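Local coordinates for protein HTH-type transcriptional regulator mcbR (Escherichia coli UMEA 3718-1, PDB 4P9F) that represses transcription of the mcbA gene by binding its promoter region, which prevents colanic acid overproduction and mucoidy and is important for biofilm formation, at residues A[88-93]-A[135-140]; A[95-100]-A[139-144]. All coordinates share one frame; numbering follows the deposited sequence.

Interaction 1. Residues A[88-93]-A[135-140]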
loop_
_atom_site.group_PDB
_atom_site.type_symbol
_atom_site.label_atom_id
_atom_site.label_comp_id
_atom_site.label_asym_id
_atom_site.label_seq_id
_atom_site.Cartn_x
_atom_site.Cartn_y
_atom_site.Cartn_z
ATOM N N LEU A 88 -6.052 12.146 0.271
ATOM C CA LEU A 88 -6.134 13.471 0.862
ATOM C C LEU A 88 -4.742 13.951 1.277
ATOM O O LEU A 88 -4.419 15.135 1.171
ATOM C CB LEU A 88 -7.081 13.467 2.062
ATOM C CG LEU A 88 -8.568 13.288 1.720
ATOM C CD1 LEU A 88 -9.446 13.483 2.951
ATOM C CD2 LEU A 88 -8.974 14.229 0.617
HETATM N N MSE A 89 -3.919 13.026 1.755
HETATM C CA MSE A 89 -2.533 13.352 2.095
HETATM C C MSE A 89 -1.752 13.724 0.842
HETATM O O MSE A 89 -1.009 14.715 0.827
HETATM C CB MSE A 89 -1.845 12.167 2.797
HETATM C CG MSE A 89 -0.386 12.414 3.183
HETATM SE SE MSE A 89 0.512 10.744 3.771
HETATM C CE MSE A 89 -1.059 9.726 4.300
ATOM N N ALA A 90 -1.918 12.920 -0.205
ATOM C CA ALA A 90 -1.270 13.195 -1.473
ATOM C C ALA A 90 -1.677 14.562 -2.026
ATOM O O ALA A 90 -0.824 15.341 -2.448
ATOM C CB ALA A 90 -1.588 12.088 -2.502
ATOM N N VAL A 91 -2.973 14.859 -2.024
ATOM C CA VAL A 91 -3.422 16.119 -2.634
ATOM C C VAL A 91 -2.915 17.339 -1.852
ATOM O O VAL A 91 -2.574 18.340 -2.465
ATOM C CB VAL A 91 -4.980 16.174 -2.778
ATOM C CG1 VAL A 91 -5.675 16.466 -1.448
ATOM C CG2 VAL A 91 -5.377 17.200 -3.816
ATOM N N ALA A 92 -2.812 17.235 -0.522
ATOM C CA ALA A 92 -2.358 18.360 0.293
ATOM C C ALA A 92 -0.881 18.629 0.067
ATOM O O ALA A 92 -0.468 19.778 0.021
ATOM C CB ALA A 92 -2.636 18.119 1.786
ATOM N N LEU A 93 -0.092 17.576 -0.108
ATOM C CA LEU A 93 1.332 17.742 -0.341
ATOM C C LEU A 93 1.622 18.237 -1.752
ATOM O O LEU A 93 2.629 18.898 -1.994
ATOM C CB LEU A 93 2.049 16.412 -0.114
ATOM C CG LEU A 93 2.046 15.931 1.328
ATOM C CD1 LEU A 93 2.666 14.541 1.424
ATOM C CD2 LEU A 93 2.793 16.945 2.191
ATOM N N ALA A 135 -1.896 12.563 -11.791
ATOM C CA ALA A 135 -1.071 13.694 -12.171
ATOM C C ALA A 135 -0.923 14.652 -10.995
ATOM O O ALA A 135 0.149 15.225 -10.771
ATOM C CB ALA A 135 -1.665 14.421 -13.384
ATOM N N ILE A 136 -2.004 14.836 -10.251
ATOM C CA ILE A 136 -1.944 15.654 -9.053
ATOM C C ILE A 136 -1.026 15.004 -8.026
ATOM O O ILE A 136 -0.076 15.631 -7.541
ATOM C CB ILE A 136 -3.347 15.857 -8.426
ATOM C CG1 ILE A 136 -4.258 16.642 -9.384
ATOM C CG2 ILE A 136 -3.237 16.592 -7.097
ATOM C CD1 ILE A 136 -5.733 16.635 -8.964
ATOM N N TYR A 137 -1.309 13.739 -7.716
ATOM C CA TYR A 137 -0.635 13.046 -6.622
ATOM C C TYR A 137 0.864 12.965 -6.833
ATOM O O TYR A 137 1.623 13.052 -5.870
ATOM C CB TYR A 137 -1.204 11.639 -6.432
ATOM C CG TYR A 137 -2.677 11.602 -6.116
ATOM C CD1 TYR A 137 -3.341 12.728 -5.644
ATOM C CD2 TYR A 137 -3.408 10.435 -6.295
ATOM C CE1 TYR A 137 -4.694 12.695 -5.356
ATOM C CE2 TYR A 137 -4.757 10.389 -6.008
ATOM C CZ TYR A 137 -5.398 11.525 -5.540
ATOM O OH TYR A 137 -6.754 11.474 -5.266
ATOM N N HIS A 138 1.286 12.815 -8.090
ATOM C CA HIS A 138 2.701 12.700 -8.403
ATOM C C HIS A 138 3.497 13.920 -7.958
ATOM O O HIS A 138 4.680 13.790 -7.634
ATOM C CB HIS A 138 2.911 12.473 -9.909
ATOM C CG HIS A 138 2.700 11.057 -10.346
ATOM N ND1 HIS A 138 2.591 10.695 -11.672
ATOM C CD2 HIS A 138 2.615 9.907 -9.635
ATOM C CE1 HIS A 138 2.428 9.384 -11.757
ATOM N NE2 HIS A 138 2.439 8.883 -10.537
ATOM N N ARG A 139 2.856 15.090 -7.927
ATOM C CA ARG A 139 3.535 16.338 -7.536
ATOM C C ARG A 139 3.722 16.443 -6.023
ATOM O O ARG A 139 4.311 17.398 -5.543
ATOM C CB ARG A 139 2.784 17.568 -8.069
ATOM C CG ARG A 139 2.709 17.636 -9.598
ATOM C CD ARG A 139 4.098 17.709 -10.213
ATOM N NE ARG A 139 4.907 18.688 -9.495
ATOM C CZ ARG A 139 6.070 19.164 -9.910
ATOM N NH1 ARG A 139 6.585 18.764 -11.068
ATOM N NH2 ARG A 139 6.714 20.055 -9.168
ATOM N N SER A 140 3.223 15.459 -5.277
ATOM C CA SER A 140 3.494 15.375 -3.838
ATOM C C SER A 140 4.948 14.978 -3.589
ATOM O O SER A 140 5.426 15.055 -2.462
ATOM C CB SER A 140 2.592 14.347 -3.164
ATOM O OG SER A 140 2.941 13.040 -3.595
#

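Interaction 2. Residues A[95-100]-A[139-144]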
loop_
_atom_site.group_PDB
_atom_site.type_symbol
_atom_site.label_atom_id
_atom_site.label_comp_id
_atom_site.label_asym_id
_atom_site.label_seq_id
_atom_site.Cartn_x
_atom_site.Cartn_y
_atom_site.Cartn_z
ATOM N N VAL A 95 -0.088 20.435 -3.449
ATOM C CA VAL A 95 -0.417 21.852 -3.612
ATOM C C VAL A 95 0.801 22.780 -3.682
ATOM O O VAL A 95 0.884 23.619 -4.576
ATOM C CB VAL A 95 -1.333 22.334 -2.483
ATOM C CG1 VAL A 95 -1.510 23.852 -2.552
ATOM C CG2 VAL A 95 -2.667 21.621 -2.570
ATOM N N GLU A 96 1.754 22.611 -2.773
ATOM C CA GLU A 96 2.901 23.508 -2.721
ATOM C C GLU A 96 3.921 23.243 -3.833
ATOM O O GLU A 96 4.915 23.961 -3.942
ATOM C CB GLU A 96 3.584 23.414 -1.356
ATOM N N ASN A 97 3.670 22.242 -4.676
ATOM C CA ASN A 97 4.621 21.881 -5.731
ATOM C C ASN A 97 4.074 22.027 -7.143
ATOM O O ASN A 97 4.805 21.851 -8.114
ATOM C CB ASN A 97 5.102 20.437 -5.549
ATOM C CG ASN A 97 5.888 20.238 -4.271
ATOM O OD1 ASN A 97 6.581 21.140 -3.809
ATOM N ND2 ASN A 97 5.773 19.049 -3.681
ATOM N N LEU A 98 2.787 22.323 -7.261
ATOM C CA LEU A 98 2.152 22.456 -8.568
ATOM C C LEU A 98 2.652 23.702 -9.296
ATOM O O LEU A 98 2.625 24.795 -8.739
ATOM C CB LEU A 98 0.628 22.504 -8.415
ATOM C CG LEU A 98 0.000 21.152 -8.062
ATOM C CD1 LEU A 98 -1.496 21.263 -7.967
ATOM C CD2 LEU A 98 0.375 20.162 -9.131
ATOM N N THR A 99 3.119 23.529 -10.530
ATOM C CA THR A 99 3.594 24.643 -11.359
ATOM C C THR A 99 2.479 25.141 -12.278
ATOM O O THR A 99 1.470 24.448 -12.434
ATOM C CB THR A 99 4.809 24.220 -12.216
ATOM O OG1 THR A 99 4.391 23.263 -13.198
ATOM C CG2 THR A 99 5.884 23.595 -11.344
ATOM N N PRO A 100 2.647 26.338 -12.892
ATOM C CA PRO A 100 1.678 26.738 -13.920
ATOM C C PRO A 100 1.559 25.683 -15.019
ATOM O O PRO A 100 0.470 25.455 -15.550
ATOM C CB PRO A 100 2.270 28.045 -14.474
ATOM C CG PRO A 100 2.991 28.626 -13.318
ATOM C CD PRO A 100 3.560 27.447 -12.548
ATOM N N ARG A 139 2.856 15.090 -7.927
ATOM C CA ARG A 139 3.535 16.338 -7.536
ATOM C C ARG A 139 3.722 16.443 -6.023
ATOM O O ARG A 139 4.311 17.398 -5.543
ATOM C CB ARG A 139 2.784 17.568 -8.069
ATOM C CG ARG A 139 2.709 17.636 -9.598
ATOM C CD ARG A 139 4.098 17.709 -10.213
ATOM N NE ARG A 139 4.907 18.688 -9.495
ATOM C CZ ARG A 139 6.070 19.164 -9.910
ATOM N NH1 ARG A 139 6.585 18.764 -11.068
ATOM N NH2 ARG A 139 6.714 20.055 -9.168
ATOM N N SER A 140 3.223 15.459 -5.277
ATOM C CA SER A 140 3.494 15.375 -3.838
ATOM C C SER A 140 4.948 14.978 -3.589
ATOM O O SER A 140 5.426 15.055 -2.462
ATOM C CB SER A 140 2.592 14.347 -3.164
ATOM O OG SER A 140 2.941 13.040 -3.595
ATOM N N ASN A 141 5.625 14.525 -4.647
ATOM C CA ASN A 141 6.985 13.995 -4.568
ATOM C C ASN A 141 7.107 12.877 -3.525
ATOM O O ASN A 141 8.133 12.720 -2.861
ATOM C CB ASN A 141 7.986 15.124 -4.299
ATOM C CG ASN A 141 8.058 16.111 -5.451
ATOM O OD1 ASN A 141 7.871 15.729 -6.609
ATOM N ND2 ASN A 141 8.329 17.381 -5.145
HETATM N N MSE A 142 6.045 12.089 -3.413
HETATM C CA MSE A 142 6.048 10.883 -2.598
HETATM C C MSE A 142 5.691 9.680 -3.448
HETATM O O MSE A 142 4.531 9.275 -3.453
HETATM C CB MSE A 142 5.030 11.004 -1.464
HETATM C CG MSE A 142 5.083 12.316 -0.752
HETATM SE SE MSE A 142 6.292 12.168 0.732
HETATM C CE MSE A 142 4.985 11.443 1.984
ATOM N N PRO A 143 6.677 9.100 -4.155
ATOM C CA PRO A 143 6.476 7.974 -5.084
ATOM C C PRO A 143 5.872 6.738 -4.437
ATOM O O PRO A 143 5.083 6.039 -5.075
ATOM C CB PRO A 143 7.897 7.659 -5.578
ATOM C CG PRO A 143 8.693 8.853 -5.262
ATOM C CD PRO A 143 8.095 9.488 -4.067
ATOM N N ILE A 144 6.255 6.456 -3.195
ATOM C CA ILE A 144 5.721 5.298 -2.480
ATOM C C ILE A 144 4.252 5.521 -2.105
ATOM O O ILE A 144 3.420 4.598 -2.191
ATOM C CB ILE A 144 6.552 4.994 -1.218
ATOM C CG1 ILE A 144 8.012 4.718 -1.618
ATOM C CG2 ILE A 144 5.994 3.784 -0.491
ATOM C CD1 ILE A 144 8.919 4.376 -0.435
#

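Interaction 1. Residues A[88-93]-A[135-140]
Ala90 and Val91 come to the Tyr137 ring obliquely, Ala90 through its CB and Val91 through its backbone N. The methyl of Ala90 sits beside CG and CD1, its CB coming to 3.7 Å from Tyr137 CD1. Val91 meets the next part of the ring, with CB 4.3 Å from Tyr137 CE1. CG of Tyr137 stands anti to its own carbonyl carbon (chi1 -60°), which sets CG beside the backbone N, within reach of Ala90 CB. At the ring's outer end, OH is hydrogen-bonded to Glu87, one turn before Val91 on the facing helix.

Beside the ring, Val91 and Ile136 lie side by side and point the same way, CG2 to CG2 at 4.0 Å. Toward the C-terminal end of both segments the backbones lie close, with Leu93 CA 4.7 Å from Ser140 CA. There Ser140 CB rests against Leu93 CB at 3.7 Å and against the carbonyl Ala90 O at 3.6 Å. The hydroxyl of Ser140 turns back to its own helix, where OG donates to Tyr137 O at 2.6 Å, nearly in line with the carbonyl. The same oxygen accepts from Ser140 N, so two donors satisfy it where helix 122-138 runs out.

The contact is apolar helix packing in the FCD domain, the all-helical ligand-binding module of this GntR subfamily. It joins helix 73-95 to helix 122-138; Leu198 of helix 191-210 touches both Val91 and Tyr137, Leu182 and Leu186 of helix 177-187 adjoin Ile136, and Ile149 and Trp153 of helix 143-156 reach Ala90 and Tyr137.

Interaction 2. Residues A[95-100]-A[139-144]
Asn97 and Arg139 bind each other reciprocally where two interhelical connections of the FCD helical bundle meet: a type I beta turn from Val95 to Leu98 at the end of helix 73-95, and the link 139-142 leading to helix 143-156.

Two hydrogen bonds join the pair, each from a side chain to the other's backbone carbonyl. Asn97 ND2 donates to Arg139 O at 2.9 Å; the bond is fairly straight, with an N-H...O angle of 156°, and the acceptor lies close to the Asn97 amide plane. In return, Arg139 NH2 approaches Asn97 O at 2.8 Å, but the angle of 125° makes this bond weak. The Arg139 chain is bent at chi2 and chi3, folding back toward the turn. Its NE also forms a salt bridge with Asp102, whose OD2 accepts from Thr99 N as well, so one carboxylate ties the arginine to the start of helix 100-119. Thr99 is the N-cap residue of that helix.

Apolar contact comes from Leu98, which crosses the aliphatic part of Arg139 and places CD2 3.5 Å from Arg139 CG.

Around the guanidinium, Thr99 CG2 packs over one face, 4.2 Å from Arg139 NH2, while Asn97 CB is at the edge, in plane.

Within the link, Asn141 has positive phi as the chain leaves the helix, and Ser140 OG accepts from Met142 N in an ST turn. The amides of Asn97 and Asn141 are turned 29° apart, and Asn97 ND2 and Asn141 ND2, both donors, stand 3.4 Å from each other without a hydrogen bond between them.

Interactions 1 and 2 are neighbours within the FCD domain, their centres about 6 Å apart, and they share Arg139 and Ser140. Along the chain, 88-93 and 95-100 follow each other from helix 73-95 through the turn to the first residue of helix 100-119; 135-140 and 139-144 overlap at the passage from helix 122-138 to helix 143-156. Interaction 1 is the buried, apolar part and interaction 2 its more polar continuation at the surface, with Leu93 CD1 touching Met142 CE between them at 3.9 Å. Interaction 1 packs helix 73-95 against the end of helix 122-138, and interaction 2 joins the two connections that follow these helices to each other.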